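Local coordinates for protein maleylacetoacetate isomerase (Anaeromyxobacter dehalogenans, PDB 4IGJ) that probably catalyses the glutathione-dependent isomerisation of maleylacetoacetate, as a zeta-class member of the glutathione transferase superfamily, at residues Q132-A137 with R156-R161. Numbering follows the deposited sequence.
Sequences QPMQNA and RFFIAR. With SO4 (sulfate ion), chain C.
M134 and Q135, in the turn that leads into helix 137-146, rest side by side on F158 and I159 of helix 150-171. The methionine chain can be followed outward: CB lies 3.7 Å from F158 CB, and CG sits over one face of the phenyl ring, 3.8 Å from its centroid, in a CH-pi contact. A slim, unbranched methylene suits this place because it can come close to the face. The bend at chi2 (55°) then carries the sulfur and methyl up and away from the ring, with SD 5.3 Å from the centroid as a distant Met-aromatic contact. F157 CD2 covers the opposite face, so the ring lies between it and M134 CG.

Q135 has both apolar and polar work to do. Its CG packs against I159 CD1 at 4.0 Å, where the long gamma branch of isoleucine reaches across to the turn. Its amide divides its two ends: OE1 accepts hydrogen bonds from Q193 and N196, which satisfy this buried oxygen, while NE2 donates to sulfate O1 (3.2 Å, 145°). Q132 NE2 gives the sulfate a straighter bond, to O2 (3.0 Å, 169°), and S34 OG bonds to the ion as well. A leucine in place of Q135 would probably leave the amides of Q193 and N196 without their shared acceptor and the sulfate without one of its donors.

The ion, probably from the crystallisation liquor, sits beside a glutathione site observed for this protein, though no glutathione is bound to this chain. Q132 belongs to that site; R38, which it touches, belongs to it and to a second one. The contact packs the loop between helices 114-128 and 137-146 onto helix 150-171 in the all-helical C-terminal domain of the GST fold.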
loop_
_atom_site.group_PDB
_atom_site.type_symbol
_atom_site.label_atom_id
_atom_site.label_comp_id
_atom_site.label_asym_id
_atom_site.label_seq_id
_atom_site.Cartn_x
_atom_site.Cartn_y
_atom_site.Cartn_z
ATOM N N GLN A 132 2.379 8.394 -0.611
ATOM C CA GLN A 132 3.828 8.302 -0.688
ATOM C C GLN A 132 4.369 7.950 -2.081
ATOM O O GLN A 132 5.362 8.536 -2.498
ATOM C CB GLN A 132 4.395 7.359 0.388
ATOM C CG GLN A 132 5.925 7.382 0.519
ATOM C CD GLN A 132 6.655 6.556 -0.518
ATOM O OE1 GLN A 132 6.094 5.636 -1.121
ATOM N NE2 GLN A 132 7.928 6.877 -0.727
ATOM N N PRO A 133 3.730 7.004 -2.815
ATOM C CA PRO A 133 4.325 6.668 -4.119
ATOM C C PRO A 133 4.423 7.876 -5.058
ATOM O O PRO A 133 5.336 7.920 -5.883
ATOM C CB PRO A 133 3.347 5.624 -4.690
ATOM C CG PRO A 133 2.773 4.971 -3.457
ATOM C CD PRO A 133 2.595 6.112 -2.498
ATOM N N MET A 134 3.523 8.844 -4.911
ATOM C CA MET A 134 3.521 9.985 -5.817
ATOM C C MET A 134 4.613 10.981 -5.474
ATOM O O MET A 134 4.839 11.931 -6.214
ATOM C CB MET A 134 2.144 10.654 -5.833
ATOM C CG MET A 134 1.169 10.082 -6.892
ATOM S SD MET A 134 0.930 8.303 -6.755
ATOM C CE MET A 134 0.291 8.236 -5.101
ATOM N N GLN A 135 5.290 10.768 -4.349
ATOM C CA GLN A 135 6.409 11.624 -3.990
ATOM C C GLN A 135 7.685 10.839 -3.698
ATOM O O GLN A 135 8.577 11.344 -3.018
ATOM C CB GLN A 135 6.035 12.556 -2.825
ATOM C CG GLN A 135 5.448 11.855 -1.599
ATOM C CD GLN A 135 6.391 11.841 -0.406
ATOM O OE1 GLN A 135 5.962 11.979 0.735
ATOM N NE2 GLN A 135 7.677 11.666 -0.665
ATOM N N ASN A 136 7.804 9.622 -4.225
ATOM C CA ASN A 136 9.057 8.905 -3.996
ATOM C C ASN A 136 10.197 9.462 -4.838
ATOM O O ASN A 136 9.961 10.187 -5.805
ATOM C CB ASN A 136 8.914 7.369 -4.050
ATOM C CG ASN A 136 8.975 6.780 -5.462
ATOM O OD1 ASN A 136 9.602 7.316 -6.373
ATOM N ND2 ASN A 136 8.343 5.625 -5.625
ATOM N N ALA A 137 11.426 9.121 -4.469
ATOM C CA ALA A 137 12.607 9.772 -5.036
ATOM C C ALA A 137 12.716 9.676 -6.556
ATOM O O ALA A 137 12.996 10.675 -7.220
ATOM C CB ALA A 137 13.872 9.238 -4.374
ATOM N N ARG A 156 3.430 18.538 -3.548
ATOM C CA ARG A 156 2.453 19.260 -2.744
ATOM C C ARG A 156 1.022 18.927 -3.150
ATOM O O ARG A 156 0.148 18.794 -2.300
ATOM C CB ARG A 156 2.692 20.770 -2.810
ATOM C CG ARG A 156 3.833 21.259 -1.936
ATOM C CD ARG A 156 3.924 22.803 -1.943
ATOM N NE ARG A 156 4.288 23.345 -3.246
ATOM C CZ ARG A 156 5.539 23.510 -3.658
ATOM N NH1 ARG A 156 6.555 23.177 -2.871
ATOM N NH2 ARG A 156 5.779 24.011 -4.862
ATOM N N PHE A 157 0.785 18.767 -4.449
ATOM C CA PHE A 157 -0.557 18.453 -4.917
ATOM C C PHE A 157 -1.023 17.093 -4.403
ATOM O O PHE A 157 -2.128 16.963 -3.874
ATOM C CB PHE A 157 -0.625 18.479 -6.445
ATOM C CG PHE A 157 -1.955 18.041 -6.989
ATOM C CD1 PHE A 157 -3.014 18.932 -7.074
ATOM C CD2 PHE A 157 -2.154 16.726 -7.394
ATOM C CE1 PHE A 157 -4.243 18.523 -7.564
ATOM C CE2 PHE A 157 -3.386 16.311 -7.890
ATOM C CZ PHE A 157 -4.428 17.212 -7.973
ATOM N N PHE A 158 -0.183 16.080 -4.581
ATOM C CA PHE A 158 -0.583 14.722 -4.227
ATOM C C PHE A 158 -0.572 14.471 -2.727
ATOM O O PHE A 158 -1.416 13.739 -2.209
ATOM C CB PHE A 158 0.252 13.691 -4.989
ATOM C CG PHE A 158 -0.198 13.499 -6.409
ATOM C CD1 PHE A 158 -1.365 12.794 -6.682
ATOM C CD2 PHE A 158 0.526 14.025 -7.465
ATOM C CE1 PHE A 158 -1.797 12.626 -7.981
ATOM C CE2 PHE A 158 0.101 13.856 -8.770
ATOM C CZ PHE A 158 -1.065 13.156 -9.025
ATOM N N ILE A 159 0.364 15.086 -2.015
ATOM C CA ILE A 159 0.346 14.988 -0.562
ATOM C C ILE A 159 -0.899 15.656 0.035
ATOM O O ILE A 159 -1.550 15.081 0.907
ATOM C CB ILE A 159 1.640 15.558 0.050
ATOM C CG1 ILE A 159 2.838 14.689 -0.367
ATOM C CG2 ILE A 159 1.524 15.660 1.565
ATOM C CD1 ILE A 159 4.193 15.262 0.035
ATOM N N ALA A 160 -1.237 16.854 -0.449
ATOM C CA ALA A 160 -2.422 17.568 0.024
ATOM C C ALA A 160 -3.671 16.732 -0.227
ATOM O O ALA A 160 -4.537 16.609 0.644
ATOM C CB ALA A 160 -2.543 18.933 -0.660
ATOM N N ARG A 161 -3.755 16.169 -1.430
ATOM C CA ARG A 161 -4.860 15.291 -1.799
ATOM C C ARG A 161 -4.992 14.129 -0.816
ATOM O O ARG A 161 -6.092 13.826 -0.334
ATOM C CB ARG A 161 -4.642 14.760 -3.216
ATOM C CG ARG A 161 -5.664 13.739 -3.656
ATOM C CD ARG A 161 -5.647 13.564 -5.162
ATOM N NE ARG A 161 -6.875 12.935 -5.627
ATOM C CZ ARG A 161 -7.919 13.612 -6.087
ATOM N NH1 ARG A 161 -7.875 14.936 -6.157
ATOM N NH2 ARG A 161 -9.004 12.966 -6.487
HETATM S S SO4 C . 10.391 9.413 1.002
HETATM O O1 SO4 C . 10.442 10.844 0.766
HETATM O O2 SO4 C . 8.996 8.996 1.099
HETATM O O3 SO4 C . 11.099 9.131 2.239
HETATM O O4 SO4 C . 11.056 8.720 -0.089
#